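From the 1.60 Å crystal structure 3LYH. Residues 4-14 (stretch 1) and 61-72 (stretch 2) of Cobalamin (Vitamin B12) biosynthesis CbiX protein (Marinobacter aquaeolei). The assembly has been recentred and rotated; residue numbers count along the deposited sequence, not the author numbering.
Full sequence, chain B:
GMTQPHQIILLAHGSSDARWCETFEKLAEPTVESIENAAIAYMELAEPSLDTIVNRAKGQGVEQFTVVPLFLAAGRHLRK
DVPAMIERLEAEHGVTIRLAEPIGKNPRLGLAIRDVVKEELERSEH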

ATOM      1  N   GLN B   4       7.446  20.259 -17.688  1.00 44.98           N
ATOM      2  CA  GLN B   4       7.373  20.918 -19.021  1.00 43.13           C
ATOM      3  C   GLN B   4       8.015  20.054 -20.126  1.00 42.39           C
ATOM      4  O   GLN B   4       9.154  20.335 -20.546  1.00 43.67           O
ATOM      5  CB  GLN B   4       8.021  22.312 -18.960  1.00 41.96           C
ATOM      6  N   PRO B   5       7.334  18.953 -20.549  1.00 38.08           N
ATOM      7  CA  PRO B   5       6.290  18.151 -19.872  1.00 35.21           C
ATOM      8  C   PRO B   5       6.956  17.038 -19.061  1.00 29.83           C
ATOM      9  O   PRO B   5       7.942  16.450 -19.520  1.00 28.57           O
ATOM     10  CB  PRO B   5       5.503  17.526 -21.025  1.00 35.31           C
ATOM     11  CG  PRO B   5       6.507  17.362 -22.100  1.00 34.82           C
ATOM     12  CD  PRO B   5       7.507  18.513 -21.950  1.00 40.62           C
ATOM     13  N   HIS B   6       6.405  16.763 -17.882  1.00 27.32           N
ATOM     14  CA  HIS B   6       7.036  15.896 -16.906  1.00 23.81           C
ATOM     15  C   HIS B   6       6.204  14.634 -16.730  1.00 23.92           C
ATOM     16  O   HIS B   6       5.010  14.675 -16.342  1.00 24.17           O
ATOM     17  CB  HIS B   6       7.163  16.632 -15.594  1.00 25.66           C
ATOM     18  CG  HIS B   6       8.147  16.017 -14.665  1.00 33.28           C
ATOM     19  ND1 HIS B   6       9.447  16.470 -14.565  1.00 41.05           N
ATOM     20  CD2 HIS B   6       8.039  14.968 -13.817  1.00 22.17           C
ATOM     21  CE1 HIS B   6      10.092  15.726 -13.682  1.00 42.98           C
ATOM     22  NE2 HIS B   6       9.253  14.824 -13.203  1.00 30.26           N
ATOM     23  N   GLN B   7       6.824  13.501 -17.037  1.00 16.53           N
ATOM     24  CA  GLN B   7       6.105  12.220 -17.008  1.00 14.15           C
ATOM     25  C   GLN B   7       6.163  11.669 -15.615  1.00 12.83           C
ATOM     26  O   GLN B   7       7.237  11.565 -15.054  1.00 15.67           O
ATOM     27  CB  GLN B   7       6.758  11.213 -17.954  1.00 15.86           C
ATOM     28  CG  GLN B   7       6.131   9.803 -17.933  1.00 14.02           C
ATOM     29  CD  GLN B   7       4.778   9.683 -18.654  1.00 17.53           C
ATOM     30  OE1 GLN B   7       3.875   8.936 -18.204  1.00 19.34           O
ATOM     31  NE2 GLN B   7       4.647  10.364 -19.782  1.00 13.25           N
ATOM     32  N   ILE B   8       5.014  11.304 -15.065  1.00 12.29           N
ATOM     33  CA  ILE B   8       4.948  10.548 -13.825  1.00 11.86           C
ATOM     34  C   ILE B   8       4.820   9.066 -14.183  1.00 12.08           C
ATOM     35  O   ILE B   8       4.007   8.674 -15.009  1.00 11.94           O
ATOM     36  CB  ILE B   8       3.726  10.964 -12.987  1.00 13.36           C
ATOM     37  CG1 ILE B   8       3.904  12.382 -12.431  1.00 12.12           C
ATOM     38  CG2 ILE B   8       3.444   9.947 -11.860  1.00 14.39           C
ATOM     39  CD1 ILE B   8       4.866  12.428 -11.193  1.00 15.05           C
ATOM     40  N   ILE B   9       5.653   8.250 -13.552  1.00 11.21           N
ATOM     41  CA  ILE B   9       5.565   6.800 -13.618  1.00 11.32           C
ATOM     42  C   ILE B   9       5.228   6.306 -12.224  1.00  9.54           C
ATOM     43  O   ILE B   9       6.036   6.478 -11.291  1.00 11.96           O
ATOM     44  CB  ILE B   9       6.870   6.146 -14.117  1.00 10.33           C
ATOM     45  CG1 ILE B   9       7.203   6.705 -15.480  1.00 13.06           C
ATOM     46  CG2 ILE B   9       6.680   4.615 -14.248  1.00 16.94           C
ATOM     47  CD1 ILE B   9       8.534   6.218 -16.093  1.00 17.38           C
ATOM     48  N   LEU B  10       4.057   5.699 -12.086  1.00  9.23           N
ATOM     49  CA  LEU B  10       3.643   5.027 -10.839  1.00  8.43           C
ATOM     50  C   LEU B  10       4.204   3.645 -10.907  1.00 11.25           C
ATOM     51  O   LEU B  10       3.839   2.898 -11.808  1.00 13.47           O
ATOM     52  CB  LEU B  10       2.136   4.994 -10.649  1.00  8.81           C
ATOM     53  CG  LEU B  10       1.429   6.336 -10.644  1.00 11.61           C
ATOM     54  CD1 LEU B  10      -0.090   6.229 -10.457  1.00 14.35           C
ATOM     55  CD2 LEU B  10       2.019   7.281  -9.661  1.00 22.96           C
ATOM     56  N   LEU B  11       5.106   3.301  -9.987  1.00  9.95           N
ATOM     57  CA  LEU B  11       5.864   2.047 -10.080  1.00  8.75           C
ATOM     58  C   LEU B  11       5.392   1.035  -9.070  1.00  8.99           C
ATOM     59  O   LEU B  11       5.490   1.271  -7.882  1.00 13.34           O
ATOM     60  CB  LEU B  11       7.368   2.256  -9.935  1.00 10.03           C
ATOM     61  CG  LEU B  11       8.245   1.023 -10.211  1.00 14.68           C
ATOM     62  CD1 LEU B  11       8.134   0.630 -11.634  1.00 12.99           C
ATOM     63  CD2 LEU B  11       9.719   1.321  -9.829  1.00 15.56           C
ATOM     64  N   ALA B  12       4.925  -0.122  -9.599  1.00 11.82           N
ATOM     65  CA  ALA B  12       4.438  -1.250  -8.742  1.00 13.94           C
ATOM     66  C   ALA B  12       5.334  -2.498  -8.927  1.00 14.76           C
ATOM     67  O   ALA B  12       6.009  -2.608  -9.936  1.00 15.25           O
ATOM     68  CB  ALA B  12       2.950  -1.594  -9.126  1.00 13.28           C
ATOM     69  N   HIS B  13       5.346  -3.453  -7.990  1.00 15.58           N
ATOM     70  CA  HIS B  13       5.723  -4.864  -8.376  1.00 17.59           C
ATOM     71  C   HIS B  13       4.684  -5.486  -9.263  1.00 16.52           C
ATOM     72  O   HIS B  13       3.485  -5.332  -9.006  1.00 21.52           O
ATOM     73  CB  HIS B  13       5.817  -5.782  -7.150  1.00 21.41           C
ATOM     74  CG  HIS B  13       7.131  -5.755  -6.467  1.00 18.86           C
ATOM     75  ND1 HIS B  13       8.324  -5.865  -7.149  1.00 26.17           N
ATOM     76  CD2 HIS B  13       7.453  -5.633  -5.155  1.00 24.44           C
ATOM     77  CE1 HIS B  13       9.326  -5.778  -6.291  1.00 29.36           C
ATOM     78  NE2 HIS B  13       8.824  -5.636  -5.076  1.00 31.38           N
ATOM     79  N   GLY B  14       5.121  -6.260 -10.253  1.00 16.39           N
ATOM     80  CA  GLY B  14       4.221  -7.017 -11.121  1.00 17.67           C
ATOM     81  C   GLY B  14       4.041  -8.439 -10.623  1.00 17.18           C
ATOM     82  O   GLY B  14       4.649  -8.864  -9.649  1.00 23.97           O
TER
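Stretch 2, residues 61-72: GVEQFTVVPLFL

Neighbouring strands of a parallel sheet illustrate a general principle: the backbone fixes the register, and the side chains, alternating between the two faces, pack against whatever that register brings beside them. Residues 61-72 and 4-14 of this CbiX protein are a clear case. Both stretches are extended where they meet, strand 64-69 running in the same direction as the strand that ends at Ala 12, with an angle of 31° between their axes, a signed crossing of -31° and a closest approach of 4.6 Å. Together they bury 964 Å².

The apolar centre has two sides, one on each face of the sheet. On the face that carries Ile 8 and Leu 10, Val 68 touches both of these side chains: its CG2 is 4.1 Å from Ile 8 CD1, and its CB is 3.9 Å from Leu 10 CD2. Leu 70, just beyond the strand, points toward stretch 1 and brings its CD1 to 3.8 Å from Leu 10 CB. On the other face, Ile 9 and Leu 11 meet Phe 65 and Val 67. Ile 9, in its m rotamer, reaches back along the strand, so that its CD1 lies 3.7 Å from Phe 65 CD2; Val 67 CG1 stands 3.8 Å from Leu 11 CB. Contacts thus run diagonally as well as straight across the pairs.

Between these two layers runs the hydrogen-bond ladder. Gln 7 pairs with Phe 65 at a CA-CA distance of 4.7 Å, Ile 9 with Val 67 at 4.8 Å and Leu 11 with Pro 69 at 4.7 Å. In a parallel sheet one residue binds to the neighbours that flank its partner. Gln 7 N donates to Gln 64 O (3.0 Å) while Thr 66 N donates to Gln 7 O (2.9 Å); Ile 9 N then reaches Thr 66 O at 3.0 Å, and Val 68 N reaches Ile 9 O at 2.8 Å. The pattern closes with Leu 11 N to Val 68 O (2.9 Å) and Leu 70 N to Leu 11 O (2.7 Å). Pro 69 has no amide hydrogen to give, but its place in the register asks for none from this neighbour.

At the C-terminal edge the strands give way to aromatic and solvent contacts. The Phe 71 ring directs its edge toward the face of His 13 in an offset arrangement, with centroids 5.1 Å apart and planes at 78°. A water molecule bridges the backbones nearby, accepting from His 13 N at 3.2 Å and donating to Leu 70 O at 2.9 Å.

At the opposite end, Pro 5, preceded by a cis peptide bond, places its CG 4.2 Å from Val 62 CG2. This end also holds a polar contact between side chains. His 6, in its t rotamer, swings its ring over the backbone of stretch 2, with Gln 64 O and Phe 65 N over one face. This brings His 6 NE2 to 2.5 Å from Thr 66 OG1, a very short hydrogen bond near the plane of the ring.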

ATOM      1  N   GLY B  61       8.730  12.726 -27.113  1.00 31.12           N
ATOM      2  CA  GLY B  61       9.463  13.943 -26.715  1.00 30.56           C
ATOM      3  C   GLY B  61       9.656  14.262 -25.235  1.00 29.52           C
ATOM      4  O   GLY B  61      10.191  15.330 -24.900  1.00 30.33           O
ATOM      5  N   VAL B  62       9.223  13.367 -24.339  1.00 26.64           N
ATOM      6  CA  VAL B  62       9.380  13.595 -22.911  1.00 22.01           C
ATOM      7  C   VAL B  62      10.770  13.164 -22.494  1.00 19.89           C
ATOM      8  O   VAL B  62      11.227  12.071 -22.835  1.00 20.96           O
ATOM      9  CB  VAL B  62       8.335  12.829 -22.054  1.00 23.24           C
ATOM     10  CG1 VAL B  62       8.578  13.086 -20.580  1.00 26.25           C
ATOM     11  CG2 VAL B  62       6.923  13.244 -22.457  1.00 25.98           C
ATOM     12  N   GLU B  63      11.443  14.053 -21.780  1.00 18.18           N
ATOM     13  CA  GLU B  63      12.796  13.821 -21.337  1.00 17.62           C
ATOM     14  C   GLU B  63      12.952  13.781 -19.808  1.00 17.74           C
ATOM     15  O   GLU B  63      14.012  13.352 -19.369  1.00 18.86           O
ATOM     16  CB  GLU B  63      13.730  14.889 -21.929  1.00 21.98           C
ATOM     17  CG  GLU B  63      13.593  15.046 -23.448  1.00 28.00           C
ATOM     18  CD  GLU B  63      14.004  13.802 -24.251  1.00 37.89           C
ATOM     19  OE1 GLU B  63      14.786  12.966 -23.752  1.00 47.26           O
ATOM     20  OE2 GLU B  63      13.556  13.679 -25.418  1.00 50.06           O
ATOM     21  N   GLN B  64      11.938  14.249 -19.054  1.00 15.79           N
ATOM     22  CA  GLN B  64      12.007  14.416 -17.586  1.00 15.82           C
ATOM     23  C   GLN B  64      10.919  13.530 -16.978  1.00 14.08           C
ATOM     24  O   GLN B  64       9.751  13.570 -17.405  1.00 14.78           O
ATOM     25  CB  GLN B  64      11.754  15.867 -17.163  1.00 16.17           C
ATOM     26  CG  GLN B  64      12.806  16.883 -17.660  1.00 22.96           C
ATOM     27  CD  GLN B  64      14.129  16.788 -16.937  1.00 33.60           C
ATOM     28  OE1 GLN B  64      14.197  16.328 -15.790  1.00 36.46           O
ATOM     29  NE2 GLN B  64      15.200  17.238 -17.606  1.00 36.34           N
ATOM     30  N   PHE B  65      11.323  12.707 -16.010  1.00 14.97           N
ATOM     31  CA  PHE B  65      10.454  11.724 -15.384  1.00 13.15           C
ATOM     32  C   PHE B  65      10.575  11.818 -13.880  1.00 14.57           C
ATOM     33  O   PHE B  65      11.626  12.201 -13.375  1.00 14.26           O
ATOM     34  CB  PHE B  65      10.857  10.296 -15.810  1.00 13.87           C
ATOM     35  CG  PHE B  65      10.727  10.050 -17.282  1.00 10.86           C
ATOM     36  CD1 PHE B  65      11.709  10.512 -18.162  1.00 14.69           C
ATOM     37  CD2 PHE B  65       9.688   9.283 -17.799  1.00 11.80           C
ATOM     38  CE1 PHE B  65      11.583  10.300 -19.554  1.00 17.55           C
ATOM     39  CE2 PHE B  65       9.556   9.047 -19.154  1.00 12.49           C
ATOM     40  CZ  PHE B  65      10.518   9.544 -20.051  1.00 15.34           C
ATOM     41  N   THR B  66       9.511  11.434 -13.189  1.00 13.35           N
ATOM     42  CA  THR B  66       9.541  11.183 -11.748  1.00 11.87           C
ATOM     43  C   THR B  66       8.843   9.845 -11.532  1.00 12.52           C
ATOM     44  O   THR B  66       7.715   9.664 -11.965  1.00 14.28           O
ATOM     45  CB  THR B  66       8.881  12.291 -10.920  1.00 16.52           C
ATOM     46  OG1 THR B  66       9.611  13.518 -11.148  1.00 18.05           O
ATOM     47  CG2 THR B  66       8.862  11.962  -9.413  1.00 16.81           C
ATOM     48  N   VAL B  67       9.582   8.924 -10.928  1.00 12.97           N
ATOM     49  CA  VAL B  67       9.065   7.619 -10.467  1.00 11.79           C
ATOM     50  C   VAL B  67       8.535   7.762  -9.074  1.00 11.77           C
ATOM     51  O   VAL B  67       9.276   8.163  -8.156  1.00 12.87           O
ATOM     52  CB  VAL B  67      10.159   6.544 -10.534  1.00 13.89           C
ATOM     53  CG1 VAL B  67       9.677   5.222  -9.948  1.00 13.09           C
ATOM     54  CG2 VAL B  67      10.611   6.317 -12.008  1.00 13.65           C
ATOM     55  N   VAL B  68       7.246   7.465  -8.930  1.00 12.16           N
ATOM     56  CA  VAL B  68       6.532   7.472  -7.624  1.00 11.26           C
ATOM     57  C   VAL B  68       6.258   5.982  -7.279  1.00  8.89           C
ATOM     58  O   VAL B  68       5.368   5.355  -7.890  1.00 10.20           O
ATOM     59  CB  VAL B  68       5.201   8.230  -7.671  1.00 10.51           C
ATOM     60  CG1 VAL B  68       4.512   8.213  -6.299  1.00 10.81           C
ATOM     61  CG2 VAL B  68       5.397   9.685  -8.127  1.00 15.71           C
ATOM     62  N   PRO B  69       7.035   5.422  -6.311  1.00  8.43           N
ATOM     63  CA  PRO B  69       6.800   4.013  -5.952  1.00 10.48           C
ATOM     64  C   PRO B  69       5.463   3.772  -5.273  1.00 12.15           C
ATOM     65  O   PRO B  69       5.153   4.392  -4.260  1.00 10.54           O
ATOM     66  CB  PRO B  69       7.980   3.665  -5.054  1.00 11.74           C
ATOM     67  CG  PRO B  69       9.001   4.687  -5.309  1.00 14.38           C
ATOM     68  CD  PRO B  69       8.201   5.940  -5.601  1.00 12.48           C
ATOM     69  N   LEU B  70       4.661   2.863  -5.815  1.00 11.31           N
ATOM     70  CA  LEU B  70       3.362   2.474  -5.252  1.00 11.81           C
ATOM     71  C   LEU B  70       3.585   1.369  -4.212  1.00 12.46           C
ATOM     72  O   LEU B  70       3.234   0.179  -4.391  1.00 11.56           O
ATOM     73  CB  LEU B  70       2.366   2.012  -6.309  1.00 14.41           C
ATOM     74  CG  LEU B  70       1.885   3.054  -7.287  1.00 15.68           C
ATOM     75  CD1 LEU B  70       0.814   2.464  -8.211  1.00 16.15           C
ATOM     76  CD2 LEU B  70       1.409   4.358  -6.597  1.00 18.61           C
ATOM     77  N   PHE B  71       4.282   1.768  -3.176  1.00 11.18           N
ATOM     78  CA  PHE B  71       4.739   0.895  -2.064  1.00 14.82           C
ATOM     79  C   PHE B  71       4.422   1.609  -0.763  1.00 13.59           C
ATOM     80  O   PHE B  71       4.696   2.818  -0.593  1.00 13.84           O
ATOM     81  CB  PHE B  71       6.251   0.631  -2.114  1.00 14.13           C
ATOM     82  CG  PHE B  71       6.671  -0.257  -3.223  1.00 15.35           C
ATOM     83  CD1 PHE B  71       6.813   0.213  -4.501  1.00 13.86           C
ATOM     84  CD2 PHE B  71       6.926  -1.609  -2.980  1.00 30.25           C
ATOM     85  CE1 PHE B  71       7.205  -0.605  -5.536  1.00 16.12           C
ATOM     86  CE2 PHE B  71       7.307  -2.440  -4.007  1.00 31.95           C
ATOM     87  CZ  PHE B  71       7.446  -1.927  -5.302  1.00 26.83           C
ATOM     88  N   LEU B  72       3.880   0.852   0.198  1.00 12.31           N
ATOM     89  CA  LEU B  72       3.694   1.401   1.543  1.00 11.12           C
ATOM     90  C   LEU B  72       4.987   1.529   2.314  1.00 13.81           C
ATOM     91  O   LEU B  72       5.106   2.411   3.171  1.00 17.40           O
ATOM     92  CB  LEU B  72       2.692   0.536   2.307  1.00 11.53           C
ATOM     93  CG  LEU B  72       1.276   0.491   1.736  1.00 11.37           C
ATOM     94  CD1 LEU B  72       0.438  -0.513   2.516  1.00 14.88           C
ATOM     95  CD2 LEU B  72       0.621   1.858   1.843  1.00 17.14           C
TER
HETATM   96  O   HOH W   1       3.872  -2.456  -5.336  1.00 27.11           O